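Local coordinates for protein possible metal-dependent hydrolase (Veillonella parvula, PDB 3RPC) that probably works as a metal-dependent hydrolase of the metallo-beta-lactamase superfamily, carrying two zinc ions bound by histidines and aspartates, at residues A[141-146]-A[194-199]; A[208-213]-A[238-243]; A[212-217]-A[247-252]. All coordinates share one frame; numbering follows the deposited sequence. Where two conformers were deposited one is given.

The three contacts follow the chain in order. Contact 1 closes before contacts 2 and 3 open from helix 207-216. Contact 1 joins helix 143-147 to the loop after strand 186-190, on the zinc side of the fold, and its centre lies about 23 Å from that of contact 2 and about 29 Å from that of contact 3. Contacts 2 and 3 are neighbours, with centres about 8 Å apart; their segments overlap at Arg212 and Met213 in helix 207-216, and Phe243 packs on Ile249 between them. Together they set helix 237-246 and its exit loop against helix 207-216, the two helices that connect the parallel strands 186-190, 221-225 and 253-254. Contact 1 lies nearer the metals, the side chain of Ile196 about 10 Å from a zinc ion.

Contact 1: A[141-146]-A[194-199]; sequences PVLAPL and AQILGF
Leu143, in the short helix 143-147, reaches Ile196 and Phe199, two residues of a loop in the metallo-beta-lactamase fold that leads from strand 186-190 to helix 207-216. The leucine was deposited in two conformers, and the contact described here belongs to one of them. In it CG stands anti to the backbone N (chi1 -174°), which sends the forked end toward the loop 194-199, one methyl to each partner. CD1 goes to Ile196, whose CG1 methylene it meets at 4.1 Å as the two side chains pass at a slant. The side chain of Ile196 is about 10 Å from a zinc ion. CD2 sits over the Phe199 ring in a CH-pi contact, 4.3 Å from the centroid and only 8° off the ring normal, so the methyl lies above the middle of the face. A type II turn from Ile196 to Phe199, closed by Phe199 N to Ile196 O at 3.2 Å, presents both partners to the leucine, with Gly198 at the turn position of positive phi. Met137 of helix 135-138 touches both Leu143 and Phe199, while Asn140 OD1 accepts from the backbone N of Val142 and of Leu143. The second subunit packs its Leu180 on Ala144 and Pro145. The ring atom of Phe199 closest to Leu143 CD2 is CZ, at 4.3 Å.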
loop_
_atom_site.group_PDB
_atom_site.type_symbol
_atom_site.label_atom_id
_atom_site.label_comp_id
_atom_site.label_asym_id
_atom_site.label_seq_id
_atom_site.Cartn_x
_atom_site.Cartn_y
_atom_site.Cartn_z
ATOM N N PRO A 141 -0.499 16.775 -9.344
ATOM C CA PRO A 141 0.939 16.913 -9.071
ATOM C C PRO A 141 1.244 17.855 -7.907
ATOM O O PRO A 141 2.317 17.772 -7.301
ATOM C CB PRO A 141 1.493 17.506 -10.374
ATOM C CG PRO A 141 0.449 17.240 -11.410
ATOM C CD PRO A 141 -0.858 17.267 -10.686
ATOM N N VAL A 142 0.317 18.753 -7.603
ATOM C CA VAL A 142 0.529 19.691 -6.508
ATOM C C VAL A 142 0.158 19.056 -5.173
ATOM O O VAL A 142 0.943 19.083 -4.228
ATOM C CB VAL A 142 -0.261 20.998 -6.706
ATOM C CG1 VAL A 142 -0.072 21.918 -5.507
ATOM C CG2 VAL A 142 0.181 21.690 -7.989
ATOM N N LEU A 143 -1.027 18.458 -5.116
ATOM C CA LEU A 143 -1.521 17.864 -3.881
ATOM C C LEU A 143 -0.756 16.601 -3.486
ATOM O O LEU A 143 -0.466 16.384 -2.311
ATOM C CB LEU A 143 -3.013 17.552 -4.011
ATOM C CG LEU A 143 -3.717 17.061 -2.747
ATOM C CD1 LEU A 143 -3.465 18.012 -1.580
ATOM C CD2 LEU A 143 -5.204 16.899 -3.004
ATOM N N ALA A 144 -0.432 15.769 -4.469
ATOM C CA ALA A 144 0.182 14.469 -4.191
ATOM C C ALA A 144 1.400 14.480 -3.253
ATOM O O ALA A 144 1.407 13.761 -2.258
ATOM C CB ALA A 144 0.487 13.713 -5.504
ATOM N N PRO A 145 2.430 15.282 -3.565
ATOM C CA PRO A 145 3.612 15.254 -2.693
ATOM C C PRO A 145 3.299 15.791 -1.295
ATOM O O PRO A 145 3.975 15.434 -0.326
ATOM C CB PRO A 145 4.613 16.163 -3.420
ATOM C CG PRO A 145 3.770 17.057 -4.264
ATOM C CD PRO A 145 2.585 16.228 -4.684
ATOM N N LEU A 146 2.280 16.637 -1.192
ATOM C CA LEU A 146 1.858 17.150 0.106
ATOM C C LEU A 146 1.146 16.084 0.936
ATOM O O LEU A 146 1.165 16.127 2.163
ATOM C CB LEU A 146 0.962 18.377 -0.067
ATOM C CG LEU A 146 1.675 19.585 -0.675
ATOM C CD1 LEU A 146 0.681 20.678 -1.036
ATOM C CD2 LEU A 146 2.741 20.106 0.278
ATOM N N ALA A 194 -10.660 15.925 6.937
ATOM C CA ALA A 194 -9.855 17.051 6.492
ATOM C C ALA A 194 -10.055 17.274 4.994
ATOM O O ALA A 194 -9.992 16.321 4.208
ATOM C CB ALA A 194 -8.390 16.792 6.806
ATOM N N GLN A 195 -10.271 18.522 4.601
ATOM C CA GLN A 195 -10.568 18.831 3.202
ATOM C C GLN A 195 -9.681 19.921 2.632
ATOM O O GLN A 195 -9.186 20.796 3.354
ATOM C CB GLN A 195 -12.036 19.208 3.037
ATOM C CG GLN A 195 -12.959 18.057 3.294
ATOM C CD GLN A 195 -14.377 18.344 2.847
ATOM O OE1 GLN A 195 -15.104 19.061 3.510
ATOM N NE2 GLN A 195 -14.771 17.778 1.709
ATOM N N ILE A 196 -9.525 19.865 1.313
ATOM C CA ILE A 196 -8.688 20.782 0.561
ATOM C C ILE A 196 -9.592 21.635 -0.307
ATOM O O ILE A 196 -10.582 21.130 -0.832
ATOM C CB ILE A 196 -7.746 20.004 -0.380
ATOM C CG1 ILE A 196 -7.008 18.883 0.373
ATOM C CG2 ILE A 196 -6.765 20.961 -1.062
ATOM C CD1 ILE A 196 -6.144 19.358 1.523
ATOM N N LEU A 197 -9.270 22.917 -0.459
ATOM C CA LEU A 197 -10.074 23.784 -1.311
ATOM C C LEU A 197 -10.072 23.251 -2.740
ATOM O O LEU A 197 -9.033 22.847 -3.271
ATOM C CB LEU A 197 -9.568 25.228 -1.255
ATOM C CG LEU A 197 -9.582 25.928 0.109
ATOM C CD1 LEU A 197 -8.937 27.305 0.005
ATOM C CD2 LEU A 197 -10.994 26.034 0.661
ATOM N N GLY A 198 -11.251 23.224 -3.355
ATOM C CA GLY A 198 -11.374 22.789 -4.733
ATOM C C GLY A 198 -11.562 21.297 -4.933
ATOM O O GLY A 198 -11.673 20.839 -6.069
ATOM N N PHE A 199 -11.606 20.535 -3.842
ATOM C CA PHE A 199 -11.794 19.081 -3.910
ATOM C C PHE A 199 -12.950 18.628 -3.018
ATOM O O PHE A 199 -13.078 19.088 -1.889
ATOM C CB PHE A 199 -10.513 18.332 -3.512
ATOM C CG PHE A 199 -9.365 18.536 -4.464
ATOM C CD1 PHE A 199 -8.571 19.672 -4.386
ATOM C CD2 PHE A 199 -9.086 17.589 -5.438
ATOM C CE1 PHE A 199 -7.517 19.860 -5.271
ATOM C CE2 PHE A 199 -8.031 17.766 -6.324
ATOM C CZ PHE A 199 -7.249 18.900 -6.242
#

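Contact 2: A[208-213]-A[238-243]; sequences KDIGRM and KDVRKF
Ile210 and Gly211 of helix 207-216 receive Val240 and Phe243 of helix 237-246, in an apolar helix-helix contact of the alpha/beta layer of the metallo-beta-lactamase fold. The axes of segments 208-213 and 238-243 come within 10.9 Å and cross at -40°, pointing roughly the same way. Ile210 can be followed outward. Its CB, aimed at the other helix, comes 4.4 Å from Phe243 CE2, at an oblique angle to the ring. CG2 lies anti to the backbone N, while CG1 lies anti to the carbonyl carbon and serves as a spacer that takes the extended chain (chi2 180°) on to Val240. The tip, CD1, is met by both branches of that valine, CG1 at 3.6 Å and CG2 at 4.0 Å, so the end of the isoleucine rests against the fork.

Phe243 fills the adjoining position. It brings an edge of its ring, not a face, to the bare backbone of Gly211: CE2 is 3.9 Å from Gly211 N, which lies near the ring plane. The absence of a side chain on Gly211 lets the aromatic edge come this close to the helix backbone.

Within helix 207-216 a salt bridge joins Arg212 NH1 to Asp209 OD1 at 3.1 Å; the oxygen lies in the guanidinium plane but is approached from above its own carboxylate. Arg212 also makes a cation-pi contact with Trp171. Helix 207-216 also lies on strand 186-190, where Asp209 and Met213, a selenomethionine, touch Met189, and Met213 also touches Ile187. Helix 237-246 is tied by Arg241 to Glu257 and Val255, beyond strand 253-254.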
loop_
_atom_site.group_PDB
_atom_site.type_symbol
_atom_site.label_atom_id
_atom_site.label_comp_id
_atom_site.label_asym_id
_atom_site.label_seq_id
_atom_site.Cartn_x
_atom_site.Cartn_y
_atom_site.Cartn_z
ATOM N N LYS A 208 -18.936 8.560 7.072
ATOM C CA LYS A 208 -19.233 7.413 6.210
ATOM C C LYS A 208 -18.398 6.201 6.612
ATOM O O LYS A 208 -18.886 5.065 6.654
ATOM C CB LYS A 208 -18.980 7.755 4.747
ATOM C CG LYS A 208 -19.479 6.713 3.774
ATOM C CD LYS A 208 -19.361 7.211 2.334
ATOM C CE LYS A 208 -19.927 8.621 2.172
ATOM N NZ LYS A 208 -21.412 8.679 2.271
ATOM N N ASP A 209 -17.125 6.453 6.909
ATOM C CA ASP A 209 -16.204 5.399 7.317
ATOM C C ASP A 209 -16.546 4.808 8.675
ATOM O O ASP A 209 -16.374 3.612 8.900
ATOM C CB ASP A 209 -14.777 5.942 7.295
ATOM C CG ASP A 209 -14.460 6.608 5.976
ATOM O OD1 ASP A 209 -14.115 5.876 5.027
ATOM O OD2 ASP A 209 -14.630 7.842 5.854
ATOM N N ILE A 210 -17.027 5.644 9.590
ATOM C CA ILE A 210 -17.436 5.133 10.883
ATOM C C ILE A 210 -18.585 4.147 10.715
ATOM O O ILE A 210 -18.584 3.072 11.302
ATOM C CB ILE A 210 -17.856 6.270 11.823
ATOM C CG1 ILE A 210 -16.677 7.205 12.077
ATOM C CG2 ILE A 210 -18.417 5.709 13.136
ATOM C CD1 ILE A 210 -17.024 8.366 13.007
ATOM N N GLY A 211 -19.574 4.510 9.903
ATOM C CA GLY A 211 -20.694 3.614 9.694
ATOM C C GLY A 211 -20.216 2.310 9.074
ATOM O O GLY A 211 -20.663 1.223 9.459
ATOM N N ARG A 212 -19.292 2.418 8.122
ATOM C CA ARG A 212 -18.817 1.232 7.411
ATOM C C ARG A 212 -18.011 0.353 8.353
ATOM O O ARG A 212 -18.076 -0.877 8.274
ATOM C CB ARG A 212 -17.976 1.629 6.192
ATOM C CG ARG A 212 -17.658 0.471 5.251
ATOM C CD ARG A 212 -16.817 0.921 4.062
ATOM N NE ARG A 212 -17.452 2.024 3.334
ATOM C CZ ARG A 212 -16.954 3.258 3.283
ATOM N NH1 ARG A 212 -15.798 3.541 3.882
ATOM N NH2 ARG A 212 -17.596 4.208 2.617
HETATM N N MSE A 213 -17.256 0.977 9.251
HETATM C CA MSE A 213 -16.443 0.204 10.184
HETATM C C MSE A 213 -17.309 -0.624 11.128
HETATM O O MSE A 213 -16.949 -1.747 11.504
HETATM C CB MSE A 213 -15.516 1.113 11.005
HETATM C CG MSE A 213 -14.449 0.372 11.810
HETATM SE SE MSE A 213 -13.175 -0.506 10.613
HETATM C CE MSE A 213 -12.191 1.018 10.009
ATOM N N LYS A 238 -19.022 17.067 17.399
ATOM C CA LYS A 238 -20.470 17.285 17.407
ATOM C C LYS A 238 -21.095 16.572 16.208
ATOM O O LYS A 238 -22.130 15.906 16.336
ATOM C CB LYS A 238 -20.791 18.782 17.354
ATOM C CG LYS A 238 -20.585 19.528 18.659
ATOM C CD LYS A 238 -20.789 21.023 18.447
ATOM C CE LYS A 238 -20.505 21.823 19.708
ATOM N NZ LYS A 238 -20.516 23.291 19.435
ATOM N N ASP A 239 -20.452 16.697 15.046
ATOM C CA ASP A 239 -20.941 16.056 13.822
ATOM C C ASP A 239 -20.968 14.536 13.978
ATOM O O ASP A 239 -21.943 13.873 13.616
ATOM C CB ASP A 239 -20.065 16.420 12.622
ATOM C CG ASP A 239 -20.061 17.908 12.315
ATOM O OD1 ASP A 239 -20.951 18.632 12.809
ATOM O OD2 ASP A 239 -19.165 18.350 11.559
ATOM N N VAL A 240 -19.897 13.974 14.524
ATOM C CA VAL A 240 -19.837 12.529 14.666
ATOM C C VAL A 240 -20.868 12.056 15.682
ATOM O O VAL A 240 -21.522 11.030 15.479
ATOM C CB VAL A 240 -18.423 12.057 15.053
ATOM C CG1 VAL A 240 -18.450 10.591 15.482
ATOM C CG2 VAL A 240 -17.471 12.256 13.886
ATOM N N ARG A 241 -21.028 12.807 16.767
ATOM C CA ARG A 241 -22.006 12.430 17.787
ATOM C C ARG A 241 -23.437 12.386 17.239
ATOM O O ARG A 241 -24.198 11.457 17.553
ATOM C CB ARG A 241 -21.882 13.335 19.017
ATOM C CG ARG A 241 -20.614 13.006 19.784
ATOM C CD ARG A 241 -20.284 14.031 20.828
ATOM N NE ARG A 241 -19.119 13.589 21.586
ATOM C CZ ARG A 241 -18.276 14.409 22.201
ATOM N NH1 ARG A 241 -18.465 15.722 22.143
ATOM N NH2 ARG A 241 -17.241 13.912 22.866
ATOM N N LYS A 242 -23.791 13.349 16.387
ATOM C CA LYS A 242 -25.118 13.349 15.769
ATOM C C LYS A 242 -25.290 12.113 14.886
ATOM O O LYS A 242 -26.329 11.445 14.903
ATOM C CB LYS A 242 -25.324 14.616 14.930
ATOM C CG LYS A 242 -26.719 14.694 14.286
ATOM C CD LYS A 242 -27.017 16.063 13.668
ATOM C CE LYS A 242 -26.101 16.383 12.495
ATOM N NZ LYS A 242 -26.576 17.621 11.763
ATOM N N PHE A 243 -24.253 11.804 14.125
ATOM C CA PHE A 243 -24.298 10.701 13.182
ATOM C C PHE A 243 -24.447 9.370 13.907
ATOM O O PHE A 243 -25.281 8.540 13.532
ATOM C CB PHE A 243 -23.025 10.718 12.333
ATOM C CG PHE A 243 -22.902 9.566 11.378
ATOM C CD1 PHE A 243 -23.494 9.622 10.133
ATOM C CD2 PHE A 243 -22.168 8.443 11.729
ATOM C CE1 PHE A 243 -23.367 8.559 9.245
ATOM C CE2 PHE A 243 -22.046 7.367 10.846
ATOM C CZ PHE A 243 -22.639 7.435 9.606
#

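Contact 3: A[212-217]-A[247-252]; sequences RMVVRK and NNIESH
A water molecule bridges Lys217 and His252: it donates to Lys217 O at 2.8 Å and is hydrogen-bonded to His252 ND1, also at 2.8 Å, in the plane of the imidazole at its edge. Lys217 is the first residue past helix 207-216, so the bridge links a helix end to the loop entering strand 253-254. Beside it the packing is apolar. Val214 CG1, anti to the backbone N (chi1 168°), makes a CH-pi contact over one face of the His252 ring, 4.0 Å from the centroid and 17° off the normal, displaced toward the ND1 side. The same methyl meets Ile249 CG2 at 3.9 Å, while Val214 CG2 touches His252 CB at 3.8 Å and Ile249 CD1 at 4.1 Å. The two methyls thus fit against the histidine and the isoleucine together. A Schellman motif, with Asn248 as its C-prime residue, ends helix 237-246 just before Ile249, whose CB points toward Val214. Val214 also packs on Ile222 of strand 221-225, and His252 pairs with Ile222 through the backbone. The water bond at ND1 probably limits the imidazole's rotation, with the methyl against one face; the direct contacts are aliphatic and CH-pi, and the water supplies the polar link.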
loop_
_atom_site.group_PDB
_atom_site.type_symbol
_atom_site.label_atom_id
_atom_site.label_comp_id
_atom_site.label_asym_id
_atom_site.label_seq_id
_atom_site.Cartn_x
_atom_site.Cartn_y
_atom_site.Cartn_z
ATOM N N ARG A 212 -19.292 2.418 8.122
ATOM C CA ARG A 212 -18.817 1.232 7.411
ATOM C C ARG A 212 -18.011 0.353 8.353
ATOM O O ARG A 212 -18.076 -0.877 8.274
ATOM C CB ARG A 212 -17.976 1.629 6.192
ATOM C CG ARG A 212 -17.658 0.471 5.251
ATOM C CD ARG A 212 -16.817 0.921 4.062
ATOM N NE ARG A 212 -17.452 2.024 3.334
ATOM C CZ ARG A 212 -16.954 3.258 3.283
ATOM N NH1 ARG A 212 -15.798 3.541 3.882
ATOM N NH2 ARG A 212 -17.596 4.208 2.617
HETATM N N MSE A 213 -17.256 0.977 9.251
HETATM C CA MSE A 213 -16.443 0.204 10.184
HETATM C C MSE A 213 -17.309 -0.624 11.128
HETATM O O MSE A 213 -16.949 -1.747 11.504
HETATM C CB MSE A 213 -15.516 1.113 11.005
HETATM C CG MSE A 213 -14.449 0.372 11.810
HETATM SE SE MSE A 213 -13.175 -0.506 10.613
HETATM C CE MSE A 213 -12.191 1.018 10.009
ATOM N N VAL A 214 -18.445 -0.066 11.531
ATOM C CA VAL A 214 -19.342 -0.761 12.437
ATOM C C VAL A 214 -19.960 -1.982 11.754
ATOM O O VAL A 214 -20.152 -3.024 12.385
ATOM C CB VAL A 214 -20.436 0.184 12.968
ATOM C CG1 VAL A 214 -21.530 -0.602 13.670
ATOM C CG2 VAL A 214 -19.815 1.226 13.911
ATOM N N VAL A 215 -20.244 -1.854 10.460
ATOM C CA VAL A 215 -20.748 -2.985 9.691
ATOM C C VAL A 215 -19.665 -4.047 9.543
ATOM O O VAL A 215 -19.921 -5.244 9.718
ATOM C CB VAL A 215 -21.228 -2.549 8.301
ATOM C CG1 VAL A 215 -21.573 -3.765 7.442
ATOM C CG2 VAL A 215 -22.427 -1.614 8.426
ATOM N N ARG A 216 -18.446 -3.617 9.238
ATOM C CA ARG A 216 -17.375 -4.588 9.006
ATOM C C ARG A 216 -16.963 -5.325 10.274
ATOM O O ARG A 216 -16.709 -6.528 10.242
ATOM C CB ARG A 216 -16.151 -3.935 8.355
ATOM C CG ARG A 216 -15.178 -4.933 7.730
ATOM C CD ARG A 216 -15.708 -5.509 6.417
ATOM N NE ARG A 216 -15.676 -4.518 5.350
ATOM C CZ ARG A 216 -16.739 -3.858 4.897
ATOM N NH1 ARG A 216 -16.598 -2.960 3.937
ATOM N NH2 ARG A 216 -17.946 -4.101 5.403
ATOM N N LYS A 217 -16.922 -4.601 11.391
ATOM C CA LYS A 217 -16.450 -5.146 12.657
ATOM C C LYS A 217 -17.434 -4.829 13.774
ATOM O O LYS A 217 -17.184 -3.951 14.601
ATOM C CB LYS A 217 -15.066 -4.578 12.990
ATOM C CG LYS A 217 -13.978 -5.024 12.020
ATOM C CD LYS A 217 -13.754 -6.533 12.122
ATOM C CE LYS A 217 -12.608 -6.992 11.246
ATOM N NZ LYS A 217 -12.555 -8.480 11.152
ATOM N N ASN A 247 -27.799 6.876 13.835
ATOM C CA ASN A 247 -27.653 5.531 13.292
ATOM C C ASN A 247 -27.651 4.425 14.339
ATOM O O ASN A 247 -27.451 3.248 14.014
ATOM C CB ASN A 247 -26.409 5.428 12.416
ATOM C CG ASN A 247 -26.605 6.084 11.080
ATOM O OD1 ASN A 247 -27.420 5.622 10.279
ATOM N ND2 ASN A 247 -25.881 7.166 10.828
ATOM N N ASN A 248 -27.893 4.798 15.592
ATOM C CA ASN A 248 -28.017 3.819 16.670
ATOM C C ASN A 248 -26.752 3.007 16.882
ATOM O O ASN A 248 -26.811 1.828 17.246
ATOM C CB ASN A 248 -29.195 2.888 16.395
ATOM C CG ASN A 248 -30.443 3.652 16.022
ATOM O OD1 ASN A 248 -30.982 4.394 16.847
ATOM N ND2 ASN A 248 -30.904 3.488 14.785
ATOM N N ILE A 249 -25.601 3.643 16.685
ATOM C CA ILE A 249 -24.326 2.942 16.852
ATOM C C ILE A 249 -23.438 3.518 17.953
ATOM O O ILE A 249 -22.219 3.298 17.970
ATOM C CB ILE A 249 -23.560 2.854 15.508
ATOM C CG1 ILE A 249 -23.373 4.243 14.884
ATOM C CG2 ILE A 249 -24.309 1.933 14.542
ATOM C CD1 ILE A 249 -22.572 4.237 13.564
ATOM N N GLU A 250 -24.050 4.228 18.896
ATOM C CA GLU A 250 -23.292 4.816 19.998
ATOM C C GLU A 250 -22.563 3.784 20.853
ATOM O O GLU A 250 -21.514 4.081 21.422
ATOM C CB GLU A 250 -24.213 5.646 20.884
ATOM C CG GLU A 250 -24.637 6.940 20.245
ATOM C CD GLU A 250 -25.777 7.602 20.985
ATOM O OE1 GLU A 250 -25.727 8.837 21.173
ATOM O OE2 GLU A 250 -26.728 6.885 21.365
ATOM N N SER A 251 -23.121 2.581 20.970
ATOM C CA SER A 251 -22.472 1.546 21.773
ATOM C C SER A 251 -21.192 1.031 21.115
ATOM O O SER A 251 -20.356 0.401 21.772
ATOM C CB SER A 251 -23.418 0.375 22.033
ATOM O OG SER A 251 -24.494 0.766 22.867
ATOM N N HIS A 252 -21.049 1.292 19.817
ATOM C CA HIS A 252 -19.906 0.814 19.037
ATOM C C HIS A 252 -18.794 1.846 18.904
ATOM O O HIS A 252 -17.646 1.483 18.668
ATOM C CB HIS A 252 -20.346 0.435 17.618
ATOM C CG HIS A 252 -21.341 -0.674 17.565
ATOM N ND1 HIS A 252 -21.003 -1.966 17.216
ATOM C CD2 HIS A 252 -22.677 -0.681 17.786
ATOM C CE1 HIS A 252 -22.088 -2.721 17.237
ATOM N NE2 HIS A 252 -23.118 -1.966 17.581
HETATM O O HOH W 1 -18.340 -1.992 16.235
#